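Local coordinates for protein eukaryotic translation initiation factor 2A (Schizosaccharomyces pombe, PDB 3WJ9) that probably acts early in protein synthesis on a few specific mRNAs, directing methionyl-tRNAi to the 40S ribosomal subunit in a codon-dependent manner, at residues F49-A52 / V57-N60; G85-T90 / Y150-M155; K107-N110 / Q115-F118. All coordinates share one frame; numbering follows the deposited sequence.

Contact 1. Residues F49-A52 / V57-N60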
ATOM      1  N   PHE A  49     -12.770   7.279   7.835  1.00 30.54           N
ATOM      2  CA  PHE A  49     -11.825   6.726   8.799  1.00 39.66           C
ATOM      3  C   PHE A  49     -12.429   5.522   9.515  1.00 35.73           C
ATOM      4  O   PHE A  49     -13.540   5.597  10.039  1.00 46.68           O
ATOM      5  CB  PHE A  49     -11.405   7.792   9.816  1.00 46.78           C
ATOM      6  CG  PHE A  49     -10.569   7.260  10.948  1.00 34.58           C
ATOM      7  CD1 PHE A  49      -9.214   7.031  10.777  1.00 40.64           C
ATOM      8  CD2 PHE A  49     -11.137   6.998  12.184  1.00 41.45           C
ATOM      9  CE1 PHE A  49      -8.444   6.541  11.815  1.00 40.24           C
ATOM     10  CE2 PHE A  49     -10.373   6.511  13.226  1.00 38.91           C
ATOM     11  CZ  PHE A  49      -9.023   6.282  13.041  1.00 35.51           C
ATOM     12  N   ALA A  50     -11.696   4.414   9.532  1.00 33.85           N
ATOM     13  CA  ALA A  50     -12.169   3.198  10.183  1.00 28.23           C
ATOM     14  C   ALA A  50     -11.163   2.704  11.211  1.00 30.51           C
ATOM     15  O   ALA A  50      -9.962   2.697  10.956  1.00 34.09           O
ATOM     16  CB  ALA A  50     -12.439   2.113   9.152  1.00 42.15           C
ATOM     17  N   TYR A  51     -11.654   2.288  12.373  1.00 35.98           N
ATOM     18  CA  TYR A  51     -10.789   1.673  13.368  1.00 40.91           C
ATOM     19  C   TYR A  51     -11.444   0.431  13.950  1.00 48.21           C
ATOM     20  O   TYR A  51     -12.666   0.368  14.097  1.00 42.94           O
ATOM     21  CB  TYR A  51     -10.434   2.666  14.474  1.00 43.96           C
ATOM     22  CG  TYR A  51     -11.609   3.147  15.291  1.00 40.81           C
ATOM     23  CD1 TYR A  51     -12.312   4.285  14.922  1.00 48.97           C
ATOM     24  CD2 TYR A  51     -12.006   2.474  16.438  1.00 45.24           C
ATOM     25  CE1 TYR A  51     -13.384   4.732  15.663  1.00 55.00           C
ATOM     26  CE2 TYR A  51     -13.075   2.914  17.185  1.00 40.41           C
ATOM     27  CZ  TYR A  51     -13.763   4.044  16.794  1.00 55.24           C
ATOM     28  OH  TYR A  51     -14.834   4.491  17.531  1.00 56.25           O
ATOM     29  N   ALA A  52     -10.622  -0.555  14.277  1.00 55.49           N
ATOM     30  CA  ALA A  52     -11.128  -1.829  14.754  1.00 49.31           C
ATOM     31  C   ALA A  52     -10.923  -1.992  16.250  1.00 57.10           C
ATOM     32  O   ALA A  52      -9.843  -1.729  16.778  1.00 66.18           O
ATOM     33  CB  ALA A  52     -10.462  -2.969  14.006  1.00 49.18           C
ATOM     34  N   VAL A  57     -16.624  -2.293  14.619  1.00 49.68           N
ATOM     35  CA  VAL A  57     -15.820  -1.472  13.716  1.00 45.20           C
ATOM     36  C   VAL A  57     -16.576  -0.185  13.393  1.00 59.38           C
ATOM     37  O   VAL A  57     -17.725  -0.229  12.956  1.00 50.18           O
ATOM     38  CB  VAL A  57     -15.475  -2.208  12.402  1.00 45.02           C
ATOM     39  CG1 VAL A  57     -14.816  -1.254  11.415  1.00 42.51           C
ATOM     40  CG2 VAL A  57     -14.571  -3.398  12.673  1.00 55.57           C
ATOM     41  N   VAL A  58     -15.933   0.959  13.606  1.00 46.36           N
ATOM     42  CA  VAL A  58     -16.606   2.245  13.444  1.00 42.81           C
ATOM     43  C   VAL A  58     -16.040   3.069  12.292  1.00 49.79           C
ATOM     44  O   VAL A  58     -14.827   3.225  12.157  1.00 52.33           O
ATOM     45  CB  VAL A  58     -16.533   3.071  14.745  1.00 55.71           C
ATOM     46  CG1 VAL A  58     -16.792   4.543  14.473  1.00 58.24           C
ATOM     47  CG2 VAL A  58     -17.531   2.542  15.750  1.00 48.85           C
ATOM     48  N   ILE A  59     -16.938   3.588  11.458  1.00 49.58           N
ATOM     49  CA  ILE A  59     -16.560   4.444  10.342  1.00 37.23           C
ATOM     50  C   ILE A  59     -16.977   5.890  10.610  1.00 41.07           C
ATOM     51  O   ILE A  59     -18.158   6.178  10.816  1.00 49.62           O
ATOM     52  CB  ILE A  59     -17.199   3.962   9.029  1.00 49.71           C
ATOM     53  CG1 ILE A  59     -16.874   2.485   8.798  1.00 41.65           C
ATOM     54  CG2 ILE A  59     -16.725   4.815   7.865  1.00 55.28           C
ATOM     55  CD1 ILE A  59     -17.414   1.933   7.496  1.00 39.31           C
ATOM     56  N   ASN A  60     -16.004   6.796  10.603  1.00 43.73           N
ATOM     57  CA  ASN A  60     -16.259   8.201  10.902  1.00 54.18           C
ATOM     58  C   ASN A  60     -16.102   9.110   9.686  1.00 44.74           C
ATOM     59  O   ASN A  60     -15.573   8.699   8.653  1.00 48.14           O
ATOM     60  CB  ASN A  60     -15.325   8.681  12.015  1.00 51.04           C
ATOM     61  CG  ASN A  60     -15.487   7.891  13.298  1.00 49.44           C
ATOM     62  OD1 ASN A  60     -14.833   6.867  13.496  1.00 56.54           O
ATOM     63  ND2 ASN A  60     -16.357   8.366  14.180  1.00 52.16           N
TER
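Tyr51 reaches Val58 because its CG stands between the backbone N and the carbonyl carbon (chi1 64°), which swings the ring across the hairpin instead of along its own strand. Its outer end lies beside Val58, with CZ and OH both 3.6 Å from Val58 CB; a beta-branched residue suits this place because its two methyls pack next to the phenol. Asn60, with CG beside its own N (chi1 -59°), sends OD1 to the edge of the same ring, 3.4 Å from Tyr51 CE1, the amide and ring lying nearly coplanar, 10° apart. OD1 also lies in the plane of the Phe49 ring, and so at the edges of both aromatics. A weak hydrogen bond from ND2 to Gly65 O helps to explain how the amide is turned.

The backbones pair as antiparallel strands. Asn60 N gives a 2.8 Å bond to Phe49 O, whereas the two bonds joining Tyr51 and Val58 are weak.

Strands 48-53 and 57-61 are the middle pair of a four-stranded propeller blade, between 37-42 and 67-71. The small Ala50 and Ala52 face strand 76-81 of the next blade, while Tyr51 and Val58 meet Ile33 on the other face.

Contact 2. Residues G85-T90 / Y150-M155; sequences GKYLST and YETGNM
Tyr87 bridges two neighbouring blades by laying its ring against Thr152 and Met155 (selenomethionine here, a labelled residue). The side chain leaves strand 87-92 with CB pointing toward the 150-155 turn; on its own blade CB passes 3.8 Å from Trp109 O. CG sits beside the backbone N, anti to the carbonyl carbon (chi1 -56°), and this directs the ring to the turn that follows strand 146-151.

Farther along the ring the partners differ. CE2 packs 3.8 Å from Thr152 CB, while Met155 CE lies over one face of the ring, nearest CE1 at 4.4 Å; a long, flexible, unbranched side chain is well suited to delivering a methyl there. Next, CZ is 3.5 Å from Thr152 O, which approaches the ring obliquely. At the tip, OH lies 3.0 Å from the same Thr152 O and 3.8 Å from Gly153 CA.

Thr152 turns its hydroxyl elsewhere: OG1 is hydrogen-bonded to Glu136 O, and it is the carbon CB that meets the tyrosine ring. Glu136 also receives the N-H of Lys86 on its OE2, a second tie between the same two blades. Met155 in turn touches Phe118 on strand 116-120, in Tyr87's own blade.

With just 129 Å² buried in all, the interface is slight and of mixed character. A tyrosine suits it because both sides of its chemistry are used: the ring offers an apolar surface to the Met155 methyl and to Thr152 CB, while the phenol oxygen comes to lie near a backbone carbonyl.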
ATOM      1  N   GLY A  85     -14.045   4.011  -1.445  1.00 44.41           N
ATOM      2  CA  GLY A  85     -14.472   3.884  -0.064  1.00 36.59           C
ATOM      3  C   GLY A  85     -15.919   3.473   0.126  1.00 45.23           C
ATOM      4  O   GLY A  85     -16.481   3.658   1.203  1.00 50.83           O
ATOM      5  N   LYS A  86     -16.524   2.917  -0.918  1.00 46.17           N
ATOM      6  CA  LYS A  86     -17.903   2.454  -0.827  1.00 44.34           C
ATOM      7  C   LYS A  86     -17.964   1.032  -0.285  1.00 35.85           C
ATOM      8  O   LYS A  86     -19.043   0.506  -0.013  1.00 43.94           O
ATOM      9  CB  LYS A  86     -18.594   2.531  -2.189  1.00 41.82           C
ATOM     10  CG  LYS A  86     -18.928   3.945  -2.636  1.00 57.38           C
ATOM     11  CD  LYS A  86     -19.584   3.945  -4.006  1.00 62.56           C
ATOM     12  CE  LYS A  86     -20.037   5.340  -4.402  1.00 37.49           C
ATOM     13  NZ  LYS A  86     -21.121   5.835  -3.509  1.00 71.49           N
ATOM     14  N   TYR A  87     -16.799   0.411  -0.132  1.00 45.77           N
ATOM     15  CA  TYR A  87     -16.723  -0.925   0.445  1.00 44.18           C
ATOM     16  C   TYR A  87     -15.522  -1.054   1.377  1.00 44.86           C
ATOM     17  O   TYR A  87     -14.460  -0.480   1.129  1.00 40.34           O
ATOM     18  CB  TYR A  87     -16.658  -1.986  -0.656  1.00 52.10           C
ATOM     19  CG  TYR A  87     -17.813  -1.925  -1.628  1.00 46.54           C
ATOM     20  CD1 TYR A  87     -19.055  -2.452  -1.298  1.00 45.44           C
ATOM     21  CD2 TYR A  87     -17.663  -1.334  -2.874  1.00 45.14           C
ATOM     22  CE1 TYR A  87     -20.115  -2.395  -2.186  1.00 46.08           C
ATOM     23  CE2 TYR A  87     -18.715  -1.272  -3.768  1.00 47.57           C
ATOM     24  CZ  TYR A  87     -19.938  -1.804  -3.420  1.00 51.59           C
ATOM     25  OH  TYR A  87     -20.985  -1.742  -4.311  1.00 57.22           O
ATOM     26  N   LEU A  88     -15.705  -1.812   2.453  1.00 46.29           N
ATOM     27  CA  LEU A  88     -14.652  -2.035   3.436  1.00 35.27           C
ATOM     28  C   LEU A  88     -14.562  -3.523   3.762  1.00 39.09           C
ATOM     29  O   LEU A  88     -15.562  -4.151   4.098  1.00 42.43           O
ATOM     30  CB  LEU A  88     -14.917  -1.217   4.703  1.00 43.09           C
ATOM     31  CG  LEU A  88     -13.920  -1.326   5.862  1.00 33.74           C
ATOM     32  CD1 LEU A  88     -12.670  -0.510   5.581  1.00 36.30           C
ATOM     33  CD2 LEU A  88     -14.559  -0.883   7.167  1.00 38.19           C
ATOM     34  N   SER A  89     -13.360  -4.082   3.652  1.00 41.24           N
ATOM     35  CA  SER A  89     -13.149  -5.503   3.913  1.00 38.56           C
ATOM     36  C   SER A  89     -12.507  -5.730   5.279  1.00 49.28           C
ATOM     37  O   SER A  89     -11.648  -4.959   5.705  1.00 50.47           O
ATOM     38  CB  SER A  89     -12.284  -6.126   2.811  1.00 43.80           C
ATOM     39  OG  SER A  89     -12.906  -6.006   1.542  1.00 50.17           O
ATOM     40  N   THR A  90     -12.929  -6.792   5.960  1.00 53.68           N
ATOM     41  CA  THR A  90     -12.445  -7.085   7.307  1.00 40.20           C
ATOM     42  C   THR A  90     -11.938  -8.519   7.448  1.00 46.53           C
ATOM     43  O   THR A  90     -12.718  -9.461   7.393  1.00 45.11           O
ATOM     44  CB  THR A  90     -13.549  -6.860   8.363  1.00 47.70           C
ATOM     45  OG1 THR A  90     -14.650  -7.737   8.099  1.00 48.69           O
ATOM     46  CG2 THR A  90     -14.035  -5.420   8.338  1.00 41.68           C
ATOM     47  N   TYR A 150     -15.502  -9.803 -10.411  1.00 49.31           N
ATOM     48  CA  TYR A 150     -16.849  -9.510  -9.938  1.00 47.12           C
ATOM     49  C   TYR A 150     -17.313  -8.124 -10.366  1.00 54.88           C
ATOM     50  O   TYR A 150     -16.505  -7.278 -10.740  1.00 62.36           O
ATOM     51  CB  TYR A 150     -16.918  -9.610  -8.411  1.00 51.20           C
ATOM     52  CG  TYR A 150     -16.690 -10.994  -7.842  1.00 49.78           C
ATOM     53  CD1 TYR A 150     -15.414 -11.539  -7.774  1.00 46.22           C
ATOM     54  CD2 TYR A 150     -17.750 -11.748  -7.357  1.00 52.39           C
ATOM     55  CE1 TYR A 150     -15.202 -12.799  -7.252  1.00 53.83           C
ATOM     56  CE2 TYR A 150     -17.548 -13.010  -6.832  1.00 60.22           C
ATOM     57  CZ  TYR A 150     -16.272 -13.530  -6.782  1.00 62.84           C
ATOM     58  OH  TYR A 150     -16.064 -14.786  -6.260  1.00 74.52           O
ATOM     59  N   GLU A 151     -18.622  -7.904 -10.319  1.00 53.41           N
ATOM     60  CA  GLU A 151     -19.175  -6.557 -10.380  1.00 60.98           C
ATOM     61  C   GLU A 151     -19.400  -6.074  -8.954  1.00 56.86           C
ATOM     62  O   GLU A 151     -20.133  -6.704  -8.200  1.00 68.41           O
ATOM     63  CB  GLU A 151     -20.488  -6.519 -11.165  1.00 59.01           C
ATOM     64  CG  GLU A 151     -20.331  -6.432 -12.671  1.00 73.84           C
ATOM     65  CD  GLU A 151     -21.654  -6.183 -13.368  1.00 78.86           C
ATOM     66  OE1 GLU A 151     -21.645  -5.699 -14.519  1.00 65.02           O
ATOM     67  OE2 GLU A 151     -22.707  -6.469 -12.760  1.00 68.46           O
ATOM     68  N   THR A 152     -18.770  -4.966  -8.580  1.00 38.21           N
ATOM     69  CA  THR A 152     -18.845  -4.490  -7.200  1.00 44.95           C
ATOM     70  C   THR A 152     -20.276  -4.160  -6.783  1.00 57.66           C
ATOM     71  O   THR A 152     -20.677  -4.408  -5.647  1.00 58.97           O
ATOM     72  CB  THR A 152     -17.957  -3.250  -6.980  1.00 52.60           C
ATOM     73  OG1 THR A 152     -18.373  -2.192  -7.854  1.00 68.98           O
ATOM     74  CG2 THR A 152     -16.496  -3.590  -7.255  1.00 53.79           C
ATOM     75  N   GLY A 153     -21.040  -3.601  -7.712  1.00 61.27           N
ATOM     76  CA  GLY A 153     -22.437  -3.296  -7.467  1.00 65.15           C
ATOM     77  C   GLY A 153     -23.241  -4.526  -7.098  1.00 61.12           C
ATOM     78  O   GLY A 153     -24.035  -4.508  -6.156  1.00 80.04           O
ATOM     79  N   ASN A 154     -23.026  -5.601  -7.846  1.00 69.15           N
ATOM     80  CA  ASN A 154     -23.727  -6.853  -7.612  1.00 68.71           C
ATOM     81  C   ASN A 154     -22.768  -8.029  -7.692  1.00 64.01           C
ATOM     82  O   ASN A 154     -22.759  -8.760  -8.680  1.00 72.42           O
ATOM     83  CB  ASN A 154     -24.856  -7.027  -8.627  1.00 70.90           C
ATOM     84  CG  ASN A 154     -25.750  -8.205  -8.309  1.00 78.66           C
ATOM     85  OD1 ASN A 154     -25.680  -8.778  -7.221  1.00 80.01           O
ATOM     86  ND2 ASN A 154     -26.601  -8.570  -9.256  1.00 84.34           N
HETATM   87  N   MSE A 155     -21.947  -8.208  -6.664  1.00 66.77           N
HETATM   88  CA  MSE A 155     -21.022  -9.328  -6.664  1.00 70.10           C
HETATM   89  C   MSE A 155     -21.657 -10.550  -5.984  1.00 67.31           C
HETATM   90  O   MSE A 155     -21.187 -11.676  -6.155  1.00 72.84           O
HETATM   91  CB  MSE A 155     -19.684  -8.932  -6.010  1.00 63.27           C
HETATM   92  CG  MSE A 155     -19.695  -8.629  -4.513  1.00 62.64           C
HETATM   93 SE   MSE A 155     -17.973  -7.941  -3.841  1.00 90.18          SE
HETATM   94  CE  MSE A 155     -18.297  -6.005  -3.891  1.00 63.88           C
TER

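Contact 3. Residues K107-N110 / Q115-F118; sequences KVWN and QLVF
Strands 107-110 and 116-118 run antiparallel but strongly twisted, at 135°, and a classic beta bulge interrupts their register: Val117 and Phe118 both face Val108. Val108 O accepts two weak bonds, from Val117 N and Phe118 N, while Val108 N gives a firmer one to Phe118 O at 2.8 Å. Beyond the bulge, Asn110 N bonds to Gln115 O at 3.0 Å.

Among the side chains, Leu116 places CD1 squarely over the six-membered ring of Trp109, 3.9 Å from its centroid and 7° off the normal, a CH-pi contact. Lys107 CB rests on the same face, its aliphatic root serving as cover while NZ bonds Gln104 O. At the bulge the compact, branched Val108 and Val117 pack together, CG2 of Val117 meeting Val108 CB at 3.6 Å. Asn110 suits the hairpin end because its short amide can accept the turn's N-H groups: OD1 takes those of Glu112 and Thr113.

An alanine at Trp109 lacks the indole, so the Leu116 methyl and Lys107 CB would probably lose the face they pack on and Thr90 OG1 be left without its N-H donor.

Trp109-Asn110 lies in the last part of the blade's third strand, the place of the Trp-Asp pair in WD repeats, with asparagine here instead of aspartate; the Trp109 NE1 bond to the Thr90 hydroxyl is consistent with that motif. Strand 106-110 lies between 87-92 and the outermost strand 116-120, with Pro72 and Ala73 against the indole.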
ATOM      1  N   LYS A 107     -15.233 -10.566   5.292  1.00 61.51           N
ATOM      2  CA  LYS A 107     -16.516 -10.180   4.778  1.00 53.78           C
ATOM      3  C   LYS A 107     -16.324  -8.833   4.105  1.00 44.15           C
ATOM      4  O   LYS A 107     -15.367  -8.117   4.406  1.00 45.85           O
ATOM      5  CB  LYS A 107     -17.530 -10.121   5.918  1.00 49.10           C
ATOM      6  CG  LYS A 107     -17.438 -11.320   6.859  1.00 54.38           C
ATOM      7  CD  LYS A 107     -18.215 -11.116   8.144  1.00 57.04           C
ATOM      8  CE  LYS A 107     -17.735 -12.074   9.224  1.00 47.70           C
ATOM      9  NZ  LYS A 107     -17.879 -13.500   8.817  1.00 53.02           N
ATOM     10  N   VAL A 108     -17.202  -8.493   3.174  1.00 47.48           N
ATOM     11  CA  VAL A 108     -17.149  -7.174   2.565  1.00 45.21           C
ATOM     12  C   VAL A 108     -18.362  -6.403   3.065  1.00 49.06           C
ATOM     13  O   VAL A 108     -19.453  -6.959   3.174  1.00 52.82           O
ATOM     14  CB  VAL A 108     -17.132  -7.245   1.026  1.00 42.31           C
ATOM     15  CG1 VAL A 108     -16.968  -5.856   0.426  1.00 43.46           C
ATOM     16  CG2 VAL A 108     -16.015  -8.159   0.552  1.00 44.29           C
ATOM     17  N   TRP A 109     -18.167  -5.132   3.396  1.00 47.80           N
ATOM     18  CA  TRP A 109     -19.241  -4.338   3.977  1.00 45.42           C
ATOM     19  C   TRP A 109     -19.518  -3.077   3.165  1.00 46.66           C
ATOM     20  O   TRP A 109     -18.630  -2.542   2.503  1.00 49.41           O
ATOM     21  CB  TRP A 109     -18.905  -3.951   5.423  1.00 39.92           C
ATOM     22  CG  TRP A 109     -18.363  -5.074   6.275  1.00 34.67           C
ATOM     23  CD1 TRP A 109     -17.077  -5.530   6.304  1.00 32.12           C
ATOM     24  CD2 TRP A 109     -19.085  -5.854   7.239  1.00 38.37           C
ATOM     25  NE1 TRP A 109     -16.956  -6.553   7.212  1.00 49.29           N
ATOM     26  CE2 TRP A 109     -18.172  -6.770   7.800  1.00 46.10           C
ATOM     27  CE3 TRP A 109     -20.412  -5.871   7.676  1.00 43.13           C
ATOM     28  CZ2 TRP A 109     -18.547  -7.691   8.775  1.00 46.67           C
ATOM     29  CZ3 TRP A 109     -20.781  -6.789   8.644  1.00 32.87           C
ATOM     30  CH2 TRP A 109     -19.851  -7.686   9.182  1.00 39.23           C
ATOM     31  N   ASN A 110     -20.761  -2.612   3.219  1.00 51.33           N
ATOM     32  CA  ASN A 110     -21.122  -1.319   2.661  1.00 51.08           C
ATOM     33  C   ASN A 110     -20.882  -0.246   3.716  1.00 54.09           C
ATOM     34  O   ASN A 110     -21.054  -0.493   4.911  1.00 66.35           O
ATOM     35  CB  ASN A 110     -22.580  -1.321   2.193  1.00 55.67           C
ATOM     36  CG  ASN A 110     -22.961  -0.061   1.428  1.00 60.06           C
ATOM     37  OD1 ASN A 110     -22.648   1.056   1.841  1.00 51.35           O
ATOM     38  ND2 ASN A 110     -23.651  -0.241   0.308  1.00 56.79           N
ATOM     39  N   GLN A 115     -24.396  -2.707   5.357  1.00 48.64           N
ATOM     40  CA  GLN A 115     -24.916  -4.001   4.943  1.00 62.19           C
ATOM     41  C   GLN A 115     -23.791  -4.967   4.606  1.00 60.37           C
ATOM     42  O   GLN A 115     -22.874  -4.635   3.852  1.00 59.77           O
ATOM     43  CB  GLN A 115     -25.845  -3.845   3.740  1.00 53.82           C
ATOM     44  CG  GLN A 115     -26.348  -5.161   3.170  1.00 49.76           C
ATOM     45  CD  GLN A 115     -27.302  -4.964   2.012  1.00 68.70           C
ATOM     46  OE1 GLN A 115     -27.789  -3.858   1.776  1.00 87.77           O
ATOM     47  NE2 GLN A 115     -27.572  -6.035   1.277  1.00 78.98           N
ATOM     48  N   LEU A 116     -23.865  -6.162   5.178  1.00 47.66           N
ATOM     49  CA  LEU A 116     -22.935  -7.227   4.840  1.00 48.15           C
ATOM     50  C   LEU A 116     -23.224  -7.723   3.429  1.00 58.98           C
ATOM     51  O   LEU A 116     -24.128  -8.531   3.226  1.00 66.33           O
ATOM     52  CB  LEU A 116     -23.036  -8.378   5.844  1.00 42.37           C
ATOM     53  CG  LEU A 116     -22.108  -9.560   5.572  1.00 42.88           C
ATOM     54  CD1 LEU A 116     -20.708  -9.047   5.349  1.00 43.23           C
ATOM     55  CD2 LEU A 116     -22.143 -10.560   6.719  1.00 44.53           C
ATOM     56  N   VAL A 117     -22.455  -7.238   2.456  1.00 56.16           N
ATOM     57  CA  VAL A 117     -22.704  -7.578   1.055  1.00 51.08           C
ATOM     58  C   VAL A 117     -22.160  -8.973   0.686  1.00 59.44           C
ATOM     59  O   VAL A 117     -22.691  -9.627  -0.216  1.00 67.92           O
ATOM     60  CB  VAL A 117     -22.095  -6.538   0.092  1.00 44.71           C
ATOM     61  CG1 VAL A 117     -22.769  -5.188   0.273  1.00 53.79           C
ATOM     62  CG2 VAL A 117     -20.599  -6.426   0.293  1.00 51.69           C
ATOM     63  N   PHE A 118     -21.069  -9.379   1.341  1.00 55.79           N
ATOM     64  CA  PHE A 118     -20.374 -10.635   1.024  1.00 58.30           C
ATOM     65  C   PHE A 118     -19.533 -11.205   2.178  1.00 60.45           C
ATOM     66  O   PHE A 118     -19.194 -10.490   3.118  1.00 70.92           O
ATOM     67  CB  PHE A 118     -19.493 -10.452  -0.213  1.00 61.04           C
ATOM     68  CG  PHE A 118     -19.627 -11.558  -1.221  1.00 83.45           C
ATOM     69  CD1 PHE A 118     -19.741 -11.271  -2.569  1.00 78.99           C
ATOM     70  CD2 PHE A 118     -19.641 -12.881  -0.818  1.00 89.81           C
ATOM     71  CE1 PHE A 118     -19.866 -12.285  -3.499  1.00 74.95           C
ATOM     72  CE2 PHE A 118     -19.765 -13.899  -1.742  1.00 87.81           C
ATOM     73  CZ  PHE A 118     -19.878 -13.601  -3.085  1.00 86.71           C
TER

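The three contacts follow one arc of the beta-propeller. Contact 1 closes first along the chain, within the blade formed by residues 37-71; contact 3 is nested inside the long loop closed by contact 2. Contacts 2 and 3 have centres about 7 Å apart and share the blade of residues 76-120, in which 87-92 and 106-110 are neighbouring strands. Contact 1 lies about 17 Å from contact 2, centre to centre, yet touches it: Leu88 CD2 packs on Ala50, Val57 and Ile59. Contact 2 then reaches the blade of residues 131-162. Pairing within blades and packing between them thus join three successive blades of the beta-propeller part of this longer initiation factor.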